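Local atomic coordinates of amicyanin (Paracoccus versutus, PDB entry 1ID2), a protein that carries electrons as a type 1 blue copper protein of the plastocyanin/azurin family, holding one copper ion in a beta-barrel fold. Residues 50-58 with 67-75. Numbering follows the deposited sequence.
Sequences EVMPHNVAF and AFRGEMMTK. With CU (copper (II) ion), chain D.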
ATOM      1  N   GLU A  50     -14.520   0.783  -1.482  1.00 13.86           N
ATOM      2  CA  GLU A  50     -15.637   1.541  -0.928  1.00  8.91           C
ATOM      3  C   GLU A  50     -15.512   3.032  -1.153  1.00  7.05           C
ATOM      4  O   GLU A  50     -14.435   3.524  -1.502  1.00 17.22           O
ATOM      5  CB  GLU A  50     -15.810   1.237   0.570  1.00 13.05           C
ATOM      6  CG  GLU A  50     -14.540   1.296   1.418  1.00 11.84           C
ATOM      7  CD  GLU A  50     -14.768   0.825   2.857  1.00 19.95           C
ATOM      8  OE1 GLU A  50     -15.705   0.041   3.099  1.00 20.25           O
ATOM      9  OE2 GLU A  50     -13.974   1.199   3.744  1.00 17.22           O
ATOM     10  N   VAL A  51     -16.582   3.766  -0.865  1.00 17.06           N
ATOM     11  CA  VAL A  51     -16.588   5.223  -1.048  1.00 23.01           C
ATOM     12  C   VAL A  51     -15.802   6.045  -0.018  1.00 11.67           C
ATOM     13  O   VAL A  51     -15.483   7.205  -0.269  1.00 23.51           O
ATOM     14  CB  VAL A  51     -18.033   5.785  -1.127  1.00 23.83           C
ATOM     15  CG1 VAL A  51     -18.660   5.390  -2.423  1.00 20.98           C
ATOM     16  CG2 VAL A  51     -18.869   5.253  -0.001  1.00 11.77           C
ATOM     17  N   MET A  52     -15.574   5.487   1.166  1.00 24.15           N
ATOM     18  CA  MET A  52     -14.634   6.078   2.128  1.00 26.77           C
ATOM     19  C   MET A  52     -13.232   6.102   1.543  1.00 12.86           C
ATOM     20  O   MET A  52     -12.676   5.066   1.213  1.00  9.63           O
ATOM     21  CB  MET A  52     -14.593   5.254   3.409  1.00 20.34           C
ATOM     22  CG  MET A  52     -13.727   5.850   4.503  1.00 10.51           C
ATOM     23  SD  MET A  52     -14.519   7.229   5.306  1.00 19.85           S
ATOM     24  CE  MET A  52     -15.453   6.392   6.608  1.00 17.02           C
ATOM     25  N   PRO A  53     -12.591   7.264   1.540  1.00 14.35           N
ATOM     26  CA  PRO A  53     -11.255   7.233   0.951  1.00 22.44           C
ATOM     27  C   PRO A  53     -10.248   6.650   1.930  1.00 17.16           C
ATOM     28  O   PRO A  53     -10.352   6.855   3.138  1.00 16.69           O
ATOM     29  CB  PRO A  53     -10.985   8.702   0.615  1.00 15.08           C
ATOM     30  CG  PRO A  53     -12.375   9.323   0.557  1.00 19.92           C
ATOM     31  CD  PRO A  53     -13.100   8.638   1.668  1.00 10.50           C
ATOM     32  N   HIS A  54      -9.262   5.946   1.391  1.00 15.38           N
ATOM     33  CA  HIS A  54      -8.253   5.262   2.178  1.00  3.90           C
ATOM     34  C   HIS A  54      -6.911   5.434   1.482  1.00 10.00           C
ATOM     35  O   HIS A  54      -6.872   5.608   0.266  1.00 17.70           O
ATOM     36  CB  HIS A  54      -8.593   3.785   2.299  1.00  5.83           C
ATOM     37  CG  HIS A  54      -9.869   3.515   3.055  1.00 12.35           C
ATOM     38  ND1 HIS A  54     -10.007   3.828   4.384  1.00 18.41           N
ATOM     39  CD2 HIS A  54     -10.970   2.840   2.649  1.00 12.72           C
ATOM     40  CE1 HIS A  54     -11.177   3.344   4.751  1.00  7.29           C
ATOM     41  NE2 HIS A  54     -11.800   2.741   3.748  1.00  9.25           N
ATOM     42  N   ASN A  55      -5.840   5.573   2.254  1.00 12.62           N
ATOM     43  CA  ASN A  55      -4.499   5.590   1.670  1.00 10.35           C
ATOM     44  C   ASN A  55      -3.594   4.570   2.348  1.00 15.19           C
ATOM     45  O   ASN A  55      -4.085   3.691   3.079  1.00 13.60           O
ATOM     46  CB  ASN A  55      -3.872   6.994   1.734  1.00 10.60           C
ATOM     47  CG  ASN A  55      -3.352   7.351   3.118  1.00 13.86           C
ATOM     48  OD1 ASN A  55      -3.843   6.838   4.103  1.00 16.35           O
ATOM     49  ND2 ASN A  55      -2.430   8.310   3.194  1.00  4.59           N
ATOM     50  N   VAL A  56      -2.325   4.555   1.928  1.00 17.24           N
ATOM     51  CA  VAL A  56      -1.289   3.721   2.555  1.00 11.75           C
ATOM     52  C   VAL A  56      -0.195   4.652   3.044  1.00 15.85           C
ATOM     53  O   VAL A  56       0.217   5.539   2.292  1.00 15.84           O
ATOM     54  CB  VAL A  56      -0.697   2.695   1.535  1.00 18.06           C
ATOM     55  CG1 VAL A  56       0.519   1.991   2.106  1.00 26.35           C
ATOM     56  CG2 VAL A  56      -1.738   1.661   1.206  1.00 18.76           C
ATOM     57  N   ALA A  57       0.105   4.597   4.348  1.00 27.02           N
ATOM     58  CA  ALA A  57       1.109   5.474   4.957  1.00  9.84           C
ATOM     59  C   ALA A  57       2.070   4.744   5.900  1.00 14.71           C
ATOM     60  O   ALA A  57       1.780   3.642   6.397  1.00 12.97           O
ATOM     61  CB  ALA A  57       0.427   6.636   5.689  1.00  5.36           C
ATOM     62  N   PHE A  58       3.276   5.289   6.005  1.00  6.14           N
ATOM     63  CA  PHE A  58       4.340   4.685   6.809  1.00 15.32           C
ATOM     64  C   PHE A  58       4.844   5.787   7.739  1.00 10.70           C
ATOM     65  O   PHE A  58       4.932   6.946   7.335  1.00 14.82           O
ATOM     66  CB  PHE A  58       5.504   4.174   5.926  1.00  9.65           C
ATOM     67  CG  PHE A  58       5.126   3.044   4.946  1.00 12.01           C
ATOM     68  CD1 PHE A  58       5.145   1.720   5.342  1.00 12.35           C
ATOM     69  CD2 PHE A  58       4.764   3.323   3.634  1.00  6.19           C
ATOM     70  CE1 PHE A  58       4.790   0.691   4.453  1.00 10.56           C
ATOM     71  CE2 PHE A  58       4.415   2.299   2.747  1.00  9.93           C
ATOM     72  CZ  PHE A  58       4.426   0.993   3.155  1.00 17.90           C
ATOM     73  N   ALA A  67       8.734  10.020   6.955  1.00 31.35           N
ATOM     74  CA  ALA A  67       7.403   9.440   6.834  1.00 34.03           C
ATOM     75  C   ALA A  67       6.939   9.498   5.386  1.00 29.37           C
ATOM     76  O   ALA A  67       7.259  10.450   4.657  1.00 46.45           O
ATOM     77  CB  ALA A  67       6.419  10.196   7.715  1.00 18.51           C
ATOM     78  N   PHE A  68       6.092   8.538   5.022  1.00 50.83           N
ATOM     79  CA  PHE A  68       5.514   8.448   3.686  1.00 21.12           C
ATOM     80  C   PHE A  68       3.983   8.356   3.770  1.00 10.20           C
ATOM     81  O   PHE A  68       3.437   7.497   4.456  1.00 22.48           O
ATOM     82  CB  PHE A  68       6.090   7.227   2.944  1.00 21.77           C
ATOM     83  CG  PHE A  68       5.626   7.111   1.519  1.00 31.94           C
ATOM     84  CD1 PHE A  68       4.508   6.342   1.204  1.00 46.61           C
ATOM     85  CD2 PHE A  68       6.188   7.907   0.529  1.00 26.82           C
ATOM     86  CE1 PHE A  68       3.947   6.390  -0.062  1.00 33.37           C
ATOM     87  CE2 PHE A  68       5.631   7.961  -0.752  1.00 38.69           C
ATOM     88  CZ  PHE A  68       4.507   7.209  -1.044  1.00 31.00           C
ATOM     89  N   ARG A  69       3.298   9.272   3.097  1.00  8.30           N
ATOM     90  CA  ARG A  69       1.855   9.256   3.061  1.00 11.82           C
ATOM     91  C   ARG A  69       1.409   9.118   1.621  1.00 20.42           C
ATOM     92  O   ARG A  69       1.651  10.010   0.826  1.00 24.73           O
ATOM     93  CB  ARG A  69       1.312  10.552   3.633  1.00 18.86           C
ATOM     94  CG  ARG A  69      -0.119  10.456   4.107  1.00 60.70           C
ATOM     95  CD  ARG A  69      -0.931  11.672   3.695  1.00 62.97           C
ATOM     96  NE  ARG A  69      -1.576  11.466   2.399  1.00115.62           N
ATOM     97  CZ  ARG A  69      -2.875  11.640   2.156  1.00 97.22           C
ATOM     98  NH1 ARG A  69      -3.710  12.016   3.124  1.00 87.30           N
ATOM     99  NH2 ARG A  69      -3.326  11.517   0.916  1.00 54.25           N
ATOM    100  N   GLY A  70       0.769   8.007   1.285  1.00 12.39           N
ATOM    101  CA  GLY A  70       0.304   7.811  -0.076  1.00 17.69           C
ATOM    102  C   GLY A  70      -0.897   8.704  -0.315  1.00 12.07           C
ATOM    103  O   GLY A  70      -1.542   9.130   0.637  1.00 23.55           O
ATOM    104  N   GLU A  71      -1.221   8.969  -1.572  1.00 32.43           N
ATOM    105  CA  GLU A  71      -2.422   9.732  -1.904  1.00 17.05           C
ATOM    106  C   GLU A  71      -3.675   8.897  -1.646  1.00 12.96           C
ATOM    107  O   GLU A  71      -3.619   7.660  -1.671  1.00 15.97           O
ATOM    108  CB  GLU A  71      -2.376  10.152  -3.373  1.00 22.65           C
ATOM    109  CG  GLU A  71      -1.526  11.390  -3.631  1.00 33.06           C
ATOM    110  CD  GLU A  71      -1.659  11.916  -5.057  1.00 59.66           C
ATOM    111  OE1 GLU A  71      -2.795  12.024  -5.575  1.00 49.91           O
ATOM    112  OE2 GLU A  71      -0.618  12.248  -5.658  1.00 38.72           O
ATOM    113  N   MET A  72      -4.780   9.573  -1.331  1.00 15.15           N
ATOM    114  CA  MET A  72      -6.081   8.923  -1.063  1.00 20.28           C
ATOM    115  C   MET A  72      -6.718   8.274  -2.305  1.00 22.05           C
ATOM    116  O   MET A  72      -6.693   8.860  -3.385  1.00 18.76           O
ATOM    117  CB  MET A  72      -7.072   9.941  -0.486  1.00 19.33           C
ATOM    118  CG  MET A  72      -6.577  10.685   0.755  1.00 41.28           C
ATOM    119  SD  MET A  72      -6.250   9.614   2.162  1.00 30.35           S
ATOM    120  CE  MET A  72      -7.819   8.943   2.303  1.00 13.50           C
ATOM    121  N   MET A  73      -7.166   7.026  -2.164  1.00 15.83           N
ATOM    122  CA  MET A  73      -7.933   6.324  -3.197  1.00  7.95           C
ATOM    123  C   MET A  73      -9.386   6.509  -2.837  1.00 20.39           C
ATOM    124  O   MET A  73      -9.767   6.522  -1.655  1.00 15.11           O
ATOM    125  CB  MET A  73      -7.662   4.814  -3.205  1.00 14.61           C
ATOM    126  CG  MET A  73      -6.245   4.392  -3.545  1.00 17.60           C
ATOM    127  SD  MET A  73      -5.829   2.691  -3.011  1.00 21.25           S
ATOM    128  CE  MET A  73      -4.932   3.010  -1.485  1.00 11.06           C
ATOM    129  N   THR A  74     -10.174   6.794  -3.856  1.00 15.47           N
ATOM    130  CA  THR A  74     -11.604   6.692  -3.743  1.00 12.96           C
ATOM    131  C   THR A  74     -11.956   5.347  -4.344  1.00  2.00           C
ATOM    132  O   THR A  74     -11.061   4.511  -4.603  1.00 16.72           O
ATOM    133  CB  THR A  74     -12.296   7.832  -4.498  1.00 20.10           C
ATOM    134  OG1 THR A  74     -11.969   7.767  -5.890  1.00 27.85           O
ATOM    135  CG2 THR A  74     -11.825   9.166  -3.956  1.00 22.45           C
ATOM    136  N   LYS A  75     -13.253   5.098  -4.454  1.00 17.44           N
ATOM    137  CA  LYS A  75     -13.773   3.786  -4.803  1.00 15.39           C
ATOM    138  C   LYS A  75     -13.178   3.251  -6.109  1.00 19.96           C
ATOM    139  O   LYS A  75     -13.201   3.925  -7.137  1.00 16.93           O
ATOM    140  CB  LYS A  75     -15.304   3.857  -4.900  1.00 15.16           C
ATOM    141  CG  LYS A  75     -15.928   2.530  -5.181  1.00  9.33           C
ATOM    142  CD  LYS A  75     -17.424   2.664  -5.278  1.00 22.74           C
ATOM    143  CE  LYS A  75     -18.066   1.363  -5.711  1.00 43.39           C
ATOM    144  NZ  LYS A  75     -17.490   0.212  -4.989  1.00 43.28           N
TER
HETATM  145 CU    CU D 107      -8.722   4.522   5.779  1.00 21.77          CU
HETATM  146  O   HOH W   1      -2.238   5.829  -0.815  1.00 11.32           O
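His54 and Phe58 pair with Met73 and Phe68 in an irregular antiparallel hairpin of the cupredoxin fold, one arm of which carries a copper ligand; the two arms run 171° apart. Two backbone bonds hold each pair: Met73 N to His54 O (2.8 Å) with its return from His54 N to Met73 O, and Phe58 N to Phe68 O (2.7 Å) with its return from Phe68 N to Phe58 O. Between these pairs the register slips by one residue; Gly70 N still donates to Val56 O, and the Asn55 side chain spans the irregular part. Its CG sits between the backbone N and carbonyl carbon (chi1 77°), which directs ND2 across to Gly70 O at 2.8 Å, a nearly straight bond (167°) with the acceptor in the amide plane. ND2 also lies over one face of the Arg69 guanidinium, a contact of two donors, while Met72 SD packs against Asn55 CB at 3.6 Å. Since Asn55 OD1 accepts from Thr94 N, beside the ligand Cys93, an alanine here would probably leave both Gly70 O and Thr94 N without this amide partner and disturb the link between hairpin and copper loop. The Met72 chain, bent at chi2 and chi3, brings CE to 3.6 Å from Pro53 CB, next to the ligand residue. His54 ND1 binds copper at 2.0 Å, and its NE2 donates in the ring plane to Glu50 OE2 (2.7 Å), which probably fixes the ring's rotation. Cys93, His96 and Met99 complete the metal site. On the inner side, Val56 and Met73 both touch Trp46 of strand 43-48, whereas Phe58 touches both strand 77-83 (Phe83) and strand 87-92 (Tyr89).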